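Matching sites in 4-hydroxy-tetrahydrodipicolinate synthase from Aquifex aeolicus, a protein that probably catalyses the condensation of pyruvate with aspartate semialdehyde to 4-hydroxy-tetrahydrodipicolinate, a step of lysine biosynthesis (PDB 2EHH (chain A, 1.90 Å), residues Ile6-Thr11 and Gly42-Ser47), and in its relative dihydrodipicolinate synthase from Bacteroides thetaiotaomicron (PDB 4XKY (chain B, 2.10 Å), residues Ile9-Thr14 and Gly46-Ser51). One frame, after least-squares fit of the local backbone (RMSD 0.40 Å); residues are numbered along the deposited sequences.

Structure 1 (2EHH); sequences IVALIT and GTTGES.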
loop_
_atom_site.group_PDB
_atom_site.type_symbol
_atom_site.label_atom_id
_atom_site.label_comp_id
_atom_site.label_asym_id
_atom_site.label_seq_id
_atom_site.Cartn_x
_atom_site.Cartn_y
_atom_site.Cartn_z
ATOM N N ILE A 6 -2.690 18.927 23.697
ATOM C CA ILE A 6 -3.951 18.266 24.023
ATOM C C ILE A 6 -3.677 16.779 24.236
ATOM O O ILE A 6 -3.034 16.134 23.409
ATOM C CB ILE A 6 -4.969 18.424 22.871
ATOM C CG1 ILE A 6 -5.199 19.909 22.589
ATOM C CG2 ILE A 6 -6.286 17.729 23.221
ATOM C CD1 ILE A 6 -6.134 20.178 21.420
ATOM N N VAL A 7 -4.161 16.230 25.343
ATOM C CA VAL A 7 -3.925 14.821 25.619
ATOM C C VAL A 7 -5.119 13.928 25.282
ATOM O O VAL A 7 -6.250 14.218 25.664
ATOM C CB VAL A 7 -3.545 14.603 27.111
ATOM C CG1 VAL A 7 -4.679 15.076 28.016
ATOM C CG2 VAL A 7 -3.244 13.130 27.367
ATOM N N ALA A 8 -4.861 12.859 24.532
ATOM C CA ALA A 8 -5.903 11.891 24.200
ATOM C C ALA A 8 -5.849 11.015 25.449
ATOM O O ALA A 8 -5.022 10.110 25.566
ATOM C CB ALA A 8 -5.518 11.092 22.947
ATOM N N LEU A 9 -6.713 11.325 26.405
ATOM C CA LEU A 9 -6.723 10.626 27.681
ATOM C C LEU A 9 -7.211 9.183 27.659
ATOM O O LEU A 9 -8.217 8.862 27.027
ATOM C CB LEU A 9 -7.562 11.423 28.681
ATOM C CG LEU A 9 -7.221 11.240 30.156
ATOM C CD1 LEU A 9 -5.880 11.892 30.444
ATOM C CD2 LEU A 9 -8.306 11.878 31.018
ATOM N N ILE A 10 -6.484 8.317 28.352
ATOM C CA ILE A 10 -6.870 6.917 28.465
ATOM C C ILE A 10 -8.088 6.895 29.386
ATOM O O ILE A 10 -8.341 7.866 30.098
ATOM C CB ILE A 10 -5.773 6.076 29.153
ATOM C CG1 ILE A 10 -5.442 6.690 30.518
ATOM C CG2 ILE A 10 -4.532 6.013 28.277
ATOM C CD1 ILE A 10 -4.565 5.817 31.398
ATOM N N THR A 11 -8.840 5.800 29.366
ATOM C CA THR A 11 -9.995 5.658 30.246
ATOM C C THR A 11 -9.669 4.547 31.241
ATOM O O THR A 11 -9.641 3.366 30.885
ATOM C CB THR A 11 -11.274 5.276 29.474
ATOM O OG1 THR A 11 -11.582 6.293 28.515
ATOM C CG2 THR A 11 -12.452 5.130 30.441
ATOM N N GLY A 42 -11.793 9.102 23.372
ATOM C CA GLY A 42 -11.246 9.024 22.032
ATOM C C GLY A 42 -10.744 7.603 21.834
ATOM O O GLY A 42 -11.006 6.725 22.665
ATOM N N THR A 43 -10.018 7.366 20.749
ATOM C CA THR A 43 -9.481 6.037 20.472
ATOM C C THR A 43 -8.578 5.592 21.615
ATOM O O THR A 43 -8.622 4.439 22.055
ATOM C CB THR A 43 -8.653 6.038 19.177
ATOM O OG1 THR A 43 -9.433 6.599 18.118
ATOM C CG2 THR A 43 -8.242 4.621 18.804
ATOM N N THR A 44 -7.751 6.515 22.089
ATOM C CA THR A 44 -6.835 6.225 23.178
ATOM C C THR A 44 -7.613 5.966 24.463
ATOM O O THR A 44 -7.134 5.275 25.359
ATOM C CB THR A 44 -5.849 7.392 23.368
ATOM O OG1 THR A 44 -5.174 7.629 22.125
ATOM C CG2 THR A 44 -4.812 7.067 24.448
ATOM N N GLY A 45 -8.824 6.515 24.537
ATOM C CA GLY A 45 -9.665 6.317 25.703
ATOM C C GLY A 45 -10.518 5.063 25.587
ATOM O O GLY A 45 -11.441 4.864 26.369
ATOM N N GLU A 46 -10.219 4.220 24.601
ATOM C CA GLU A 46 -10.949 2.973 24.398
ATOM C C GLU A 46 -12.450 3.132 24.164
ATOM O O GLU A 46 -13.243 2.299 24.606
ATOM C CB GLU A 46 -10.701 2.018 25.582
ATOM C CG GLU A 46 -9.403 1.211 25.457
ATOM C CD GLU A 46 -9.066 0.391 26.698
ATOM O OE1 GLU A 46 -8.522 0.963 27.667
ATOM O OE2 GLU A 46 -9.343 -0.828 26.707
ATOM N N SER A 47 -12.843 4.177 23.441
ATOM C CA SER A 47 -14.257 4.406 23.168
ATOM C C SER A 47 -14.961 3.222 22.495
ATOM O O SER A 47 -16.155 3.016 22.704
ATOM C CB SER A 47 -14.453 5.671 22.321
ATOM O OG SER A 47 -13.869 5.532 21.044
HETATM O O HOH W 1 -9.517 9.830 24.824
HETATM O O HOH W 2 -7.801 3.786 27.660
#
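Thr11 OG1 gives its proton to Gly45 O at 2.6 Å, meeting a lone pair within the carbonyl plane, and so ties the end of 6-11 to the type I turn Thr43-Glu46. Segment 6-11 runs off strand 4-8 of the TIM barrel; 42-47 follows the adjacent strand 37-40. Ala8 CB rests on Thr44 CB at 3.7 Å, and CG2 of Ile10 lies 4.0 Å from Thr44 CG2. With chi1 at -56°, that methyl of Thr44 sits anti to the backbone N, 3.2 Å from Ala8 O, and OG1 beside the N, where it bonds Asn248. Water 1 bridges Leu9 O and Gly42 N; water 2 joins Thr11 N, Thr44 O and Glu46 OE1. Lys253 pairs with the Glu46 carboxylate and also bonds Thr11 O. Thr44 probably binds pyruvate, and Ala8 lies near the predicted Schiff-base lysine, Lys161.

Structure 2 (4XKY); sequences IPPLVT and GTTGES.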
loop_
_atom_site.group_PDB
_atom_site.type_symbol
_atom_site.label_atom_id
_atom_site.label_comp_id
_atom_site.label_asym_id
_atom_site.label_seq_id
_atom_site.Cartn_x
_atom_site.Cartn_y
_atom_site.Cartn_z
ATOM N N ILE B 9 -2.745 18.476 23.615
ATOM C CA ILE B 9 -4.091 18.091 24.008
ATOM C C ILE B 9 -4.146 16.582 24.143
ATOM O O ILE B 9 -4.487 15.856 23.203
ATOM C CB ILE B 9 -5.121 18.554 22.950
ATOM C CG1 ILE B 9 -5.129 20.077 22.904
ATOM C CG2 ILE B 9 -6.537 18.119 23.278
ATOM C CD1 ILE B 9 -4.433 20.580 21.699
ATOM N N PRO B 10 -3.834 16.090 25.326
ATOM C CA PRO B 10 -3.739 14.658 25.436
ATOM C C PRO B 10 -5.079 13.935 25.293
ATOM O O PRO B 10 -6.092 14.406 25.858
ATOM C CB PRO B 10 -3.151 14.461 26.827
ATOM C CG PRO B 10 -3.464 15.704 27.564
ATOM C CD PRO B 10 -3.440 16.789 26.552
ATOM N N PRO B 11 -5.098 12.830 24.514
ATOM C CA PRO B 11 -6.243 11.936 24.499
ATOM C C PRO B 11 -6.109 11.062 25.723
ATOM O O PRO B 11 -5.298 10.157 25.735
ATOM C CB PRO B 11 -6.086 11.157 23.192
ATOM C CG PRO B 11 -4.628 11.121 22.932
ATOM C CD PRO B 11 -4.041 12.365 23.611
ATOM N N LEU B 12 -6.854 11.381 26.777
ATOM C CA LEU B 12 -6.777 10.621 28.025
ATOM C C LEU B 12 -7.105 9.158 27.827
ATOM O O LEU B 12 -8.033 8.807 27.074
ATOM C CB LEU B 12 -7.767 11.187 29.027
ATOM C CG LEU B 12 -7.217 12.334 29.867
ATOM C CD1 LEU B 12 -7.039 13.602 29.067
ATOM C CD2 LEU B 12 -8.194 12.607 30.987
ATOM N N VAL B 13 -6.349 8.280 28.476
ATOM C CA VAL B 13 -6.813 6.919 28.573
ATOM C C VAL B 13 -8.056 6.935 29.451
ATOM O O VAL B 13 -8.245 7.866 30.264
ATOM C CB VAL B 13 -5.778 5.950 29.171
ATOM C CG1 VAL B 13 -4.569 5.862 28.287
ATOM C CG2 VAL B 13 -5.329 6.354 30.567
ATOM N N THR B 14 -8.911 5.923 29.292
ATOM C CA THR B 14 -10.000 5.707 30.233
ATOM C C THR B 14 -9.552 4.644 31.208
ATOM O O THR B 14 -9.568 3.469 30.893
ATOM C CB THR B 14 -11.296 5.282 29.535
ATOM O OG1 THR B 14 -11.628 6.294 28.594
ATOM C CG2 THR B 14 -12.492 5.130 30.557
ATOM N N GLY B 46 -11.307 9.463 23.012
ATOM C CA GLY B 46 -10.631 9.177 21.766
ATOM C C GLY B 46 -10.367 7.704 21.649
ATOM O O GLY B 46 -10.786 6.882 22.501
ATOM N N THR B 47 -9.681 7.361 20.572
ATOM C CA THR B 47 -9.177 5.985 20.371
ATOM C C THR B 47 -8.333 5.521 21.538
ATOM O O THR B 47 -8.456 4.397 21.995
ATOM C CB THR B 47 -8.333 5.874 19.071
ATOM O OG1 THR B 47 -9.079 6.445 17.984
ATOM C CG2 THR B 47 -8.034 4.371 18.756
ATOM N N THR B 48 -7.495 6.420 22.038
ATOM C CA THR B 48 -6.658 6.180 23.211
ATOM C C THR B 48 -7.519 5.886 24.430
ATOM O O THR B 48 -7.108 5.110 25.301
ATOM C CB THR B 48 -5.698 7.367 23.419
ATOM O OG1 THR B 48 -4.849 7.439 22.258
ATOM C CG2 THR B 48 -4.826 7.218 24.641
ATOM N N GLY B 49 -8.735 6.433 24.429
ATOM C CA GLY B 49 -9.678 6.250 25.522
ATOM C C GLY B 49 -10.585 5.036 25.378
ATOM O O GLY B 49 -11.513 4.874 26.187
ATOM N N GLU B 50 -10.341 4.224 24.336
ATOM C CA GLU B 50 -11.059 2.948 24.100
ATOM C C GLU B 50 -12.558 3.146 23.967
ATOM O O GLU B 50 -13.347 2.270 24.322
ATOM C CB GLU B 50 -10.840 1.961 25.252
ATOM C CG GLU B 50 -9.489 1.301 25.342
ATOM C CD GLU B 50 -9.310 0.591 26.692
ATOM O OE1 GLU B 50 -9.839 -0.531 26.902
ATOM O OE2 GLU B 50 -8.640 1.185 27.555
ATOM N N SER B 51 -12.977 4.292 23.467
ATOM C CA SER B 51 -14.398 4.591 23.516
ATOM C C SER B 51 -15.330 3.520 22.906
ATOM O O SER B 51 -16.318 3.157 23.527
ATOM C CB SER B 51 -14.712 5.918 22.844
ATOM O OG SER B 51 -16.062 6.224 23.162
HETATM O O HOH W 3 -9.109 10.160 24.725
HETATM O O HOH W 4 -8.202 3.853 27.502
#
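Thr14 OG1 gives its proton to Gly49 O at 2.8 Å, meeting a lone pair within the carbonyl plane, and so ties the end of 9-14 to the type I turn Thr47-Glu50. Pro11 CB rests on Thr48 CB at 3.8 Å, while its ring carbon CG lies 3.7 Å from Thr48 OG1. Val13 brings CG1 to 3.9 Å from Thr48 CG2. With chi1 at -62°, that methyl of Thr48 sits anti to the backbone N, 3.2 Å from Pro11 O, and OG1 beside the N, where it bonds the hydroxyl of Tyr258. Water 3 bridges Leu12 O and Gly46 N; water 4 joins Thr14 N, Thr48 O and Glu50 OE2. Lys263 pairs with the Glu50 carboxylate and also bonds Thr14 O. Thr48 probably binds pyruvate, and Pro11 lies near the predicted Schiff-base lysine, Lys164.

Comparison
The hydroxyl-to-carbonyl bond between the segments is kept: Thr11(A) OG1 to Gly45(A) O at 2.6 Å, and Thr14(B) OG1 to Gly49(B) O at 2.8 Å. Both bridging waters recur in the same places, and the side chains of Thr11(A), Thr44(A) and Glu46(A) keep their positions in Thr14(B), Thr48(B) and Glu50(B). The exchanged residues all lie in 6-11 of structure 1 and 9-14 of structure 2; the side chains of Leu9(A) and Ser47(A) also lie differently from Leu12(B) and Ser51(B). Ala8(A) stands against Pro11(B), whose CB coincides within the error and likewise touches the threonine: Ala8(A) CB to Thr44(A) CB is 3.7 Å, Pro11(B) CB to Thr48(B) CB 3.8 Å. CG and CD of Pro11(B) have no counterpart in Ala8(A); CG lies 3.7 Å from Thr48(B) OG1. Ring closure on the backbone nitrogen leaves Pro11(B) no N-H to donate and probably restricts the chain. Ile10(A) and Val13(B) meet the threonine alike, with CG2 of Ile10(A) and CG1 of Val13(B) 0.2 Å apart, and CG1 of Ile10(A) and CG2 of Val13(B) 0.4 Å apart after superposition. Val7(A) stands against Pro10(B), a branched side chain against a ring, neither reaching the facing segment.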